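PDB 1VE2: uroporphyrin-III C-methyltransferase from Thermus thermophilus, which probably transfers methyl groups from S-adenosyl-L-methionine to carbon atoms of uroporphyrinogen III in tetrapyrrole biosynthesis. Local coordinates for residues Glu193-Gly198 against Glu227-Asp232; Glu174-Glu179 against Leu216-Val221. All blocks are in the same frame, centred on the assembly; numbering follows the deposited sequence.

Contact 1: residues Glu193-Gly198 against Glu227-Asp232; sequences EAVRLG and ELLPKD
Val195 and Leu229 bring their CA atoms nearest, 8.7 Å apart, so strand 194-199, an edge strand of the mixed sheet within this chain, and the chain leaving helix 225-228 meet through side chains, with no hydrogen bond between them. Leu229 does the reaching. Its CG stands anti to the backbone N (chi1 -173°), which extends the isobutyl group toward the strand and delivers both methyls to Val195. CD2 makes the tighter contact, 3.5 Å from Val195 CG1, while Leu229 CD1 lies 4.1 Å from that same methyl. The two side chains run alongside each other in opposite directions. Leu197, two residues along on the same side of the strand, brings its CD1 to 4.1 Å from Leu229 CD2, slanting across it. One leucine methyl is therefore shared by two strand residues. On the neighbouring strand 181-186, Leu185 touches Val195 and Ala183 touches Leu197. On the C-terminal segment, Glu227 forms a salt bridge with Arg104 of the second subunit, and Pro230 O accepts a hydrogen bond from Arg103 of that subunit. Across the two segments the chemistry is purely apolar: they bury a modest 124 Å² in all, nearly all of it on Val195, Leu197 and Leu229, through dispersion and exclusion of water.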
loop_
_atom_site.group_PDB
_atom_site.type_symbol
_atom_site.label_atom_id
_atom_site.label_comp_id
_atom_site.label_asym_id
_atom_site.label_seq_id
_atom_site.Cartn_x
_atom_site.Cartn_y
_atom_site.Cartn_z
ATOM N N GLU A 193 17.874 8.265 -7.448
ATOM C CA GLU A 193 17.493 7.268 -6.461
ATOM C C GLU A 193 18.733 6.825 -5.695
ATOM O O GLU A 193 19.765 6.516 -6.294
ATOM C CB GLU A 193 16.870 6.065 -7.163
ATOM C CG GLU A 193 16.647 4.867 -6.267
ATOM C CD GLU A 193 16.109 3.684 -7.033
ATOM O OE1 GLU A 193 14.988 3.782 -7.574
ATOM O OE2 GLU A 193 16.812 2.656 -7.099
ATOM N N ALA A 194 18.632 6.791 -4.370
ATOM C CA ALA A 194 19.759 6.389 -3.540
ATOM C C ALA A 194 19.323 5.514 -2.367
ATOM O O ALA A 194 18.363 5.832 -1.667
ATOM C CB ALA A 194 20.490 7.628 -3.027
ATOM N N VAL A 195 20.038 4.411 -2.163
ATOM C CA VAL A 195 19.744 3.484 -1.076
ATOM C C VAL A 195 20.998 3.219 -0.251
ATOM O O VAL A 195 22.066 2.952 -0.803
ATOM C CB VAL A 195 19.223 2.128 -1.617
ATOM C CG1 VAL A 195 18.973 1.171 -0.469
ATOM C CG2 VAL A 195 17.948 2.339 -2.411
ATOM N N ARG A 196 20.871 3.307 1.070
ATOM C CA ARG A 196 21.996 3.046 1.965
ATOM C C ARG A 196 21.586 2.018 3.010
ATOM O O ARG A 196 20.550 2.160 3.668
ATOM C CB ARG A 196 22.450 4.325 2.663
ATOM C CG ARG A 196 22.930 5.413 1.721
ATOM C CD ARG A 196 23.632 6.506 2.498
ATOM N NE ARG A 196 23.417 7.823 1.907
ATOM C CZ ARG A 196 23.884 8.956 2.421
ATOM N NH1 ARG A 196 23.635 10.111 1.820
ATOM N NH2 ARG A 196 24.608 8.931 3.532
ATOM N N LEU A 197 22.407 0.982 3.155
ATOM C CA LEU A 197 22.136 -0.089 4.101
ATOM C C LEU A 197 23.146 -0.084 5.237
ATOM O O LEU A 197 24.342 0.111 5.017
ATOM C CB LEU A 197 22.173 -1.434 3.374
ATOM C CG LEU A 197 21.288 -1.492 2.126
ATOM C CD1 LEU A 197 21.430 -2.844 1.443
ATOM C CD2 LEU A 197 19.844 -1.233 2.525
ATOM N N GLY A 198 22.658 -0.298 6.454
ATOM C CA GLY A 198 23.533 -0.313 7.612
ATOM C C GLY A 198 22.801 -0.755 8.863
ATOM O O GLY A 198 22.029 -1.711 8.831
ATOM N N GLU A 227 21.207 -8.665 -0.303
ATOM C CA GLU A 227 21.093 -9.694 -1.320
ATOM C C GLU A 227 19.925 -9.466 -2.280
ATOM O O GLU A 227 19.948 -9.944 -3.412
ATOM C CB GLU A 227 20.972 -11.060 -0.635
ATOM C CG GLU A 227 20.673 -12.234 -1.556
ATOM C CD GLU A 227 20.736 -13.569 -0.828
ATOM O OE1 GLU A 227 20.372 -13.615 0.367
ATOM O OE2 GLU A 227 21.136 -14.573 -1.449
ATOM N N LEU A 228 18.919 -8.715 -1.843
ATOM C CA LEU A 228 17.749 -8.459 -2.678
ATOM C C LEU A 228 17.718 -7.118 -3.408
ATOM O O LEU A 228 17.054 -6.982 -4.438
ATOM C CB LEU A 228 16.479 -8.592 -1.834
ATOM C CG LEU A 228 16.105 -10.013 -1.415
ATOM C CD1 LEU A 228 14.888 -9.976 -0.500
ATOM C CD2 LEU A 228 15.819 -10.847 -2.659
ATOM N N LEU A 229 18.434 -6.133 -2.880
ATOM C CA LEU A 229 18.449 -4.799 -3.470
ATOM C C LEU A 229 18.815 -4.706 -4.953
ATOM O O LEU A 229 18.123 -4.036 -5.722
ATOM C CB LEU A 229 19.371 -3.880 -2.667
ATOM C CG LEU A 229 19.315 -2.418 -3.109
ATOM C CD1 LEU A 229 17.879 -1.918 -3.002
ATOM C CD2 LEU A 229 20.253 -1.578 -2.255
ATOM N N PRO A 230 19.911 -5.359 -5.377
ATOM C CA PRO A 230 20.295 -5.292 -6.794
ATOM C C PRO A 230 19.124 -5.577 -7.738
ATOM O O PRO A 230 18.233 -6.356 -7.413
ATOM C CB PRO A 230 21.397 -6.342 -6.896
ATOM C CG PRO A 230 22.061 -6.242 -5.555
ATOM C CD PRO A 230 20.873 -6.173 -4.611
ATOM N N LYS A 231 19.123 -4.940 -8.903
ATOM C CA LYS A 231 18.047 -5.150 -9.868
ATOM C C LYS A 231 18.545 -5.978 -11.047
ATOM O O LYS A 231 19.752 -6.164 -11.215
ATOM C CB LYS A 231 17.514 -3.806 -10.355
ATOM N N ASP A 232 17.622 -6.489 -11.856
ATOM C CA ASP A 232 18.019 -7.272 -13.020
ATOM C C ASP A 232 18.774 -6.342 -13.958
ATOM O O ASP A 232 18.267 -5.286 -14.340
ATOM C CB ASP A 232 16.800 -7.858 -13.735
ATOM C CG ASP A 232 17.158 -8.485 -15.069
ATOM O OD1 ASP A 232 18.221 -9.137 -15.152
ATOM O OD2 ASP A 232 16.374 -8.334 -16.030
#

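Contact 2: residues Glu174-Glu179 against Leu216-Val221; sequences ERFPPE and LVVGKV
The Phe176 ring receives Val218 CG2 over one face: the methyl sits 3.9 Å above the ring plane, displaced toward the rim, and makes a CH-pi contact 4.1 Å from the centroid and 18° off the ring normal. Val218 CG1 touches the ring as well, coming to 3.6 Å from Phe176 CE2, so the two valine branches spread over neighbouring parts of the aromatic group. Gly219 approaches obliquely, its CA 4.0 Å from Phe176 CE1. The valine torsion explains the double contact: CG2 is anti to the backbone N and CG1 is tucked between N and the carbonyl carbon (chi1 56°), which presents both methyls to the phenylalanine.

Gly219 has a positive phi and an extended psi, a conformation that favours glycine, and with no side chain its CA comes close to the ring. Leu156 of strand 155-159 touches both Phe176 and Val218, and Thr180 and Val200 add further cover to the valine. On the preceding residue, away from the ring, the Arg175 guanidinium folds back on its own segment, NH1 donating to Glu174 O over 3.0 Å in a bent bond from well above the carbonyl plane. Arg175 NH2 bonds to Leu150 O, giving this group a second backbone acceptor.

No hydrogen bond crosses between the two segments, so the aromatic-aliphatic fit carries the contact. It is apolar packing where a loop covers the C-terminal end of the central strand of the mixed sheet: the loop between helix 168-173 and strand 181-186 lays an aromatic ring against Val218 and Gly219, where strand 214-218 gives way to the following 3-10 segment, in the C-terminal half of the tetrapyrrole methylase fold.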
loop_
_atom_site.group_PDB
_atom_site.type_symbol
_atom_site.label_atom_id
_atom_site.label_comp_id
_atom_site.label_asym_id
_atom_site.label_seq_id
_atom_site.Cartn_x
_atom_site.Cartn_y
_atom_site.Cartn_z
ATOM N N GLU A 174 14.567 3.243 21.166
ATOM C CA GLU A 174 13.476 2.948 22.085
ATOM C C GLU A 174 12.579 1.843 21.525
ATOM O O GLU A 174 11.613 1.433 22.168
ATOM C CB GLU A 174 12.631 4.197 22.324
ATOM C CG GLU A 174 13.388 5.370 22.902
ATOM C CD GLU A 174 12.489 6.564 23.131
ATOM O OE1 GLU A 174 11.906 7.073 22.147
ATOM O OE2 GLU A 174 12.363 6.994 24.298
ATOM N N ARG A 175 12.901 1.369 20.325
ATOM C CA ARG A 175 12.116 0.321 19.682
ATOM C C ARG A 175 12.996 -0.800 19.151
ATOM O O ARG A 175 12.564 -1.949 19.070
ATOM C CB ARG A 175 11.300 0.910 18.527
ATOM C CG ARG A 175 10.227 1.896 18.957
ATOM C CD ARG A 175 8.997 1.189 19.502
ATOM N NE ARG A 175 7.979 2.139 19.943
ATOM C CZ ARG A 175 7.899 2.647 21.169
ATOM N NH1 ARG A 175 8.779 2.293 22.099
ATOM N NH2 ARG A 175 6.935 3.510 21.468
ATOM N N PHE A 176 14.232 -0.457 18.792
ATOM C CA PHE A 176 15.173 -1.429 18.246
ATOM C C PHE A 176 16.569 -1.291 18.847
ATOM O O PHE A 176 16.994 -0.195 19.214
ATOM C CB PHE A 176 15.282 -1.243 16.733
ATOM C CG PHE A 176 13.981 -1.422 16.008
ATOM C CD1 PHE A 176 13.578 -2.681 15.579
ATOM C CD2 PHE A 176 13.150 -0.332 15.760
ATOM C CE1 PHE A 176 12.369 -2.850 14.912
ATOM C CE2 PHE A 176 11.939 -0.496 15.093
ATOM C CZ PHE A 176 11.552 -1.756 14.670
ATOM N N PRO A 177 17.296 -2.409 18.962
ATOM C CA PRO A 177 18.648 -2.339 19.519
ATOM C C PRO A 177 19.558 -1.651 18.497
ATOM O O PRO A 177 19.249 -1.620 17.302
ATOM C CB PRO A 177 19.001 -3.804 19.742
ATOM C CG PRO A 177 18.221 -4.510 18.669
ATOM C CD PRO A 177 16.894 -3.806 18.724
ATOM N N PRO A 178 20.691 -1.091 18.951
ATOM C CA PRO A 178 21.621 -0.402 18.049
ATOM C C PRO A 178 22.181 -1.226 16.890
ATOM O O PRO A 178 22.633 -0.661 15.899
ATOM C CB PRO A 178 22.708 0.102 18.999
ATOM C CG PRO A 178 22.712 -0.929 20.081
ATOM C CD PRO A 178 21.237 -1.154 20.319
ATOM N N GLU A 179 22.143 -2.551 17.001
ATOM C CA GLU A 179 22.669 -3.405 15.939
ATOM C C GLU A 179 21.650 -3.755 14.854
ATOM O O GLU A 179 21.998 -4.384 13.852
ATOM C CB GLU A 179 23.227 -4.717 16.511
ATOM C CG GLU A 179 23.325 -4.799 18.026
ATOM C CD GLU A 179 22.108 -5.446 18.667
ATOM O OE1 GLU A 179 21.666 -6.517 18.189
ATOM O OE2 GLU A 179 21.606 -4.887 19.663
ATOM N N LEU A 216 12.709 5.301 5.504
ATOM C CA LEU A 216 13.558 4.590 6.445
ATOM C C LEU A 216 12.844 3.290 6.794
ATOM O O LEU A 216 11.637 3.293 7.038
ATOM C CB LEU A 216 13.766 5.421 7.714
ATOM C CG LEU A 216 14.604 4.822 8.851
ATOM C CD1 LEU A 216 15.071 5.948 9.780
ATOM C CD2 LEU A 216 13.792 3.790 9.629
ATOM N N VAL A 217 13.581 2.186 6.782
ATOM C CA VAL A 217 13.022 0.887 7.139
ATOM C C VAL A 217 13.994 0.235 8.121
ATOM O O VAL A 217 15.183 0.093 7.824
ATOM C CB VAL A 217 12.861 -0.036 5.911
ATOM C CG1 VAL A 217 12.128 -1.313 6.320
ATOM C CG2 VAL A 217 12.114 0.687 4.802
ATOM N N VAL A 218 13.491 -0.150 9.292
ATOM C CA VAL A 218 14.329 -0.770 10.307
ATOM C C VAL A 218 13.724 -2.074 10.837
ATOM O O VAL A 218 12.502 -2.212 10.941
ATOM C CB VAL A 218 14.603 0.232 11.467
ATOM C CG1 VAL A 218 13.295 0.744 12.049
ATOM C CG2 VAL A 218 15.470 -0.422 12.546
ATOM N N GLY A 219 14.588 -3.036 11.149
ATOM C CA GLY A 219 14.123 -4.313 11.653
ATOM C C GLY A 219 14.933 -5.463 11.087
ATOM O O GLY A 219 15.652 -5.300 10.103
ATOM N N LYS A 220 14.810 -6.631 11.710
ATOM C CA LYS A 220 15.529 -7.823 11.276
ATOM C C LYS A 220 15.351 -8.168 9.798
ATOM O O LYS A 220 16.252 -8.738 9.178
ATOM C CB LYS A 220 15.109 -9.028 12.126
ATOM C CG LYS A 220 15.504 -8.930 13.596
ATOM C CD LYS A 220 15.049 -10.150 14.379
ATOM C CE LYS A 220 15.521 -10.077 15.823
ATOM N NZ LYS A 220 15.107 -11.280 16.594
ATOM N N VAL A 221 14.202 -7.823 9.221
ATOM C CA VAL A 221 13.963 -8.149 7.820
ATOM C C VAL A 221 14.897 -7.384 6.878
ATOM O O VAL A 221 15.182 -7.839 5.775
ATOM C CB VAL A 221 12.497 -7.856 7.401
ATOM C CG1 VAL A 221 12.260 -6.352 7.328
ATOM C CG2 VAL A 221 12.196 -8.532 6.061
#

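In the fold
From the N terminus, the chain first builds the parallel sheet around strand 4-9, then the mixed sheet to which both contacts belong. Leaving helix 168-173, it passes through 174-179, enters strand 181-186 and returns along strand 194-199, which holds most of 193-198. Strand 214-218 follows, and 216-221 closes contact 2 across 36 intervening residues. Further on, the segment 227-232, which starts within helix 225-228, closes contact 1 across 28. The segments alternate, so the two closures cross instead of nesting. Their centres lie about 17 Å apart and they do not touch. Contact 2 joins a loop to an inner strand; contact 1 ties the C-terminal region to an outermost strand of the sheet within this chain, beside the second subunit.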